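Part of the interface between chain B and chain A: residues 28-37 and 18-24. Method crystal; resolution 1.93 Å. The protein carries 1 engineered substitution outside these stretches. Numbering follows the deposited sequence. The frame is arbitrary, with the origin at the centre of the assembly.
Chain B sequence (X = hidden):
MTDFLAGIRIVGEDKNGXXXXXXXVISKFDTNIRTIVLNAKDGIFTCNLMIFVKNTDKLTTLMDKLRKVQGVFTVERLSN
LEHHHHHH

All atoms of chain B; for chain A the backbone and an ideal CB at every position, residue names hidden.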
# COMPACT_ATOMS: atom_id res chain seq x y z
N LYS B 28 -9.67 -0.08 0.67
CA LYS B 28 -11.12 -0.12 0.55
C LYS B 28 -11.87 0.48 1.73
O LYS B 28 -13.01 0.92 1.60
CB LYS B 28 -11.61 -1.57 0.38
CG LYS B 28 -11.45 -2.15 -1.02
CD LYS B 28 -12.11 -3.52 -1.16
CE LYS B 28 -11.60 -4.27 -2.38
NZ LYS B 28 -10.12 -4.49 -2.32
N PHE B 29 -11.21 0.51 2.88
CA PHE B 29 -11.83 1.02 4.09
C PHE B 29 -12.00 2.53 4.10
O PHE B 29 -11.28 3.25 3.41
CB PHE B 29 -11.00 0.59 5.31
CG PHE B 29 -11.76 0.61 6.61
CD1 PHE B 29 -12.56 -0.46 7.00
CD2 PHE B 29 -11.72 1.73 7.44
CE1 PHE B 29 -13.29 -0.43 8.18
CE2 PHE B 29 -12.44 1.78 8.62
CZ PHE B 29 -13.23 0.70 9.00
N ASP B 30 -12.98 2.99 4.87
CA ASP B 30 -13.27 4.42 5.00
C ASP B 30 -12.25 5.11 5.91
O ASP B 30 -12.54 5.40 7.07
CB ASP B 30 -14.68 4.63 5.56
CG ASP B 30 -15.02 6.10 5.76
OD1 ASP B 30 -14.29 6.96 5.22
OD2 ASP B 30 -16.02 6.39 6.44
N THR B 31 -11.06 5.36 5.36
CA THR B 31 -9.99 6.04 6.08
C THR B 31 -9.13 6.81 5.07
O THR B 31 -9.22 6.58 3.86
CB THR B 31 -9.06 5.07 6.83
OG1 THR B 31 -8.53 4.10 5.91
CG2 THR B 31 -9.81 4.35 7.93
N ASN B 32 -8.31 7.73 5.56
CA ASN B 32 -7.44 8.51 4.68
C ASN B 32 -5.99 8.10 4.98
O ASN B 32 -5.41 8.49 5.99
CB ASN B 32 -7.63 10.00 4.93
CG ASN B 32 -6.77 10.86 4.02
OD1 ASN B 32 -6.00 10.34 3.20
ND2 ASN B 32 -6.89 12.17 4.15
N ILE B 33 -5.41 7.30 4.09
CA ILE B 33 -4.03 6.85 4.28
C ILE B 33 -3.06 8.01 4.20
O ILE B 33 -3.08 8.79 3.25
CB ILE B 33 -3.64 5.80 3.22
CG1 ILE B 33 -4.51 4.55 3.37
CG2 ILE B 33 -2.15 5.44 3.36
CD1 ILE B 33 -4.47 3.63 2.16
N ARG B 34 -2.19 8.13 5.20
CA ARG B 34 -1.20 9.20 5.23
C ARG B 34 0.21 8.69 4.94
O ARG B 34 0.98 9.33 4.23
CB ARG B 34 -1.20 9.89 6.59
CG ARG B 34 -2.51 10.55 6.98
CD ARG B 34 -2.67 11.91 6.33
NE ARG B 34 -3.26 11.80 5.00
CZ ARG B 34 -3.02 12.64 4.00
NH1 ARG B 34 -2.20 13.67 4.15
NH2 ARG B 34 -3.60 12.42 2.83
N THR B 35 0.53 7.52 5.49
CA THR B 35 1.85 6.94 5.31
C THR B 35 1.78 5.42 5.36
O THR B 35 1.01 4.86 6.14
CB THR B 35 2.80 7.37 6.47
OG1 THR B 35 2.68 8.77 6.70
CG2 THR B 35 4.24 7.04 6.13
N ILE B 36 2.57 4.77 4.52
CA ILE B 36 2.66 3.31 4.52
C ILE B 36 4.13 2.93 4.46
O ILE B 36 4.86 3.43 3.59
CB ILE B 36 1.98 2.63 3.28
CG1 ILE B 36 0.47 2.84 3.30
CG2 ILE B 36 2.31 1.11 3.28
CD1 ILE B 36 -0.21 2.44 1.98
N VAL B 37 4.59 2.10 5.39
CA VAL B 37 5.97 1.59 5.33
C VAL B 37 5.75 0.08 5.48
O VAL B 37 5.60 -0.44 6.59
CB VAL B 37 6.87 2.12 6.45
CG1 VAL B 37 8.24 1.44 6.34
CG2 VAL B 37 7.03 3.64 6.30
N UNK A 18 -6.99 10.06 -3.12
CA UNK A 18 -5.95 9.53 -4.01
C UNK A 18 -5.01 8.47 -3.41
O UNK A 18 -4.64 7.52 -4.11
CB UNK A 18 -5.10 10.70 -4.51
N UNK A 19 -4.62 8.62 -2.15
CA UNK A 19 -3.71 7.65 -1.54
C UNK A 19 -4.42 6.30 -1.46
O UNK A 19 -3.83 5.26 -1.75
CB UNK A 19 -3.26 8.11 -0.15
N UNK A 20 -5.69 6.31 -1.05
CA UNK A 20 -6.47 5.08 -0.99
C UNK A 20 -6.67 4.53 -2.41
O UNK A 20 -6.60 3.32 -2.63
CB UNK A 20 -7.82 5.33 -0.31
N UNK A 21 -6.92 5.42 -3.38
CA UNK A 21 -7.12 4.96 -4.75
C UNK A 21 -5.88 4.26 -5.31
O UNK A 21 -5.98 3.19 -5.91
CB UNK A 21 -7.50 6.14 -5.65
N UNK A 22 -4.70 4.86 -5.10
CA UNK A 22 -3.47 4.29 -5.62
C UNK A 22 -3.11 2.98 -4.94
O UNK A 22 -2.60 2.05 -5.57
CB UNK A 22 -2.32 5.29 -5.46
N UNK A 23 -3.37 2.91 -3.64
CA UNK A 23 -3.08 1.71 -2.89
C UNK A 23 -4.01 0.59 -3.40
O UNK A 23 -3.60 -0.56 -3.48
CB UNK A 23 -3.25 1.95 -1.39
N UNK A 24 -5.24 0.95 -3.76
CA UNK A 24 -6.18 -0.04 -4.28
C UNK A 24 -5.74 -0.61 -5.63
O UNK A 24 -5.86 -1.81 -5.88
CB UNK A 24 -7.57 0.58 -4.41

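The segment 18–24 of chain A is helical throughout and runs nearly perpendicular to strand 32–37 of chain B: the two axes make an angle of 83° and approach to 7.1 Å. At such a crossing only a few helix positions can reach the strand, and these are 19, the adjacent 20, and 23, one turn after 19.

At position 18 the CA-to-CB bond points sideways, and no atom of the chain B stretch lies within 5.5 Å of the ideal CB. The stretch therefore sets little constraint, and most helix-compatible side chains would fit. The deposited residue is M18(A), modelled as selenomethionine, whose end leads away from the strand.

Position 19 is where the backbones come closest, its CA lying 5.9 Å from the CA of I33(B). The CB points toward chain B, and the ideal CB is just 3.5 Å from I33(B) O, with N32(B) OD1 at 4.9 Å and R34(B) NH2 at 5.3 Å. So short an approach to a carbonyl favours a small side chain; alanine or serine could be accommodated, and a short hydroxyl would have an acceptor beside it. The residue is T19(A). With chi1 in the p well, its OG1 donates a hydrogen bond to I33(B) O at 2.9 Å, tying the helix directly to the strand backbone.

From position 20 the CB leaves sideways, with I33(B) CD1 4.5 Å and T31(B) O 4.6 Å from the ideal CB. Beyond it lie backbone polar groups, the carbonyls of F29(B) and T31(B) and the amide nitrogen of I33(B), within range of a polar side chain of moderate length. Serine, asparagine or glutamine might each find a partner, but a group able both to donate and to accept would suit this mixed edge best. The deposited N20(A) has more of its area covered by the opposing stretch than any other residue here. Its chi1 lies in the m well, and its terminal amide settles against the backbone between T31(B) and I33(B); which of its ends is oxygen and which nitrogen is uncertain in the model.

Positions 21 and 22 are out of reach of the strand, and nothing of the stretch lies within 5.5 Å of either ideal CB. This stretch of chain B therefore makes no choice between polar and apolar residues. They are Q21(A) and I22(A).

One turn after 19, position 23 again points toward the strand. What it meets is hydrocarbon: the ideal CB is 4.1 Å from I33(B) CD1 and 4.6 Å from I36(B) CD1. Alanine, valine or threonine would be reasonable, since each could pack on these methyl groups. The residue is T23(A), with OG1 lying 3.8 Å from I33(B) CD1 and 3.7 Å from I36(B) CD1. Its hydroxyl is not left unpaired, because OG1 donates to the backbone oxygen T19(A) O at 2.9 Å.

At position 24 the ideal CB faces chain B but has room around it, so glycine is not demanded by this stretch; alanine would also fit. The residue is G24(A).

Chain A (18-24) MTNQITG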
# COMPACT_ATOMS: atom_id res chain seq x y z
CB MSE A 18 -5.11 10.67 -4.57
CG MSE A 18 -5.76 11.44 -5.72
SE MSE A 18 -6.07 10.31 -7.26
CE MSE A 18 -4.46 9.24 -7.22
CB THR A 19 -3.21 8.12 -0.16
OG1 THR A 19 -4.32 8.50 0.66
CG2 THR A 19 -2.25 9.32 -0.32
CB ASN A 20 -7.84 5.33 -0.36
CG ASN A 20 -7.79 5.38 1.15
OD1 ASN A 20 -8.41 4.56 1.84
ND2 ASN A 20 -7.03 6.33 1.68
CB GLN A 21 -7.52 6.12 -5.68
CG GLN A 21 -7.51 5.74 -7.16
CD GLN A 21 -8.39 6.63 -8.01
OE1 GLN A 21 -8.67 7.78 -7.66
NE2 GLN A 21 -8.83 6.11 -9.16
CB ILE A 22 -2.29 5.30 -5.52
CG1 ILE A 22 -2.40 6.33 -6.65
CG2 ILE A 22 -0.97 4.57 -5.61
CD1 ILE A 22 -2.41 5.72 -8.04
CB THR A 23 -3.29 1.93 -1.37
OG1 THR A 23 -2.38 2.95 -0.92
CG2 THR A 23 -3.00 0.65 -0.60
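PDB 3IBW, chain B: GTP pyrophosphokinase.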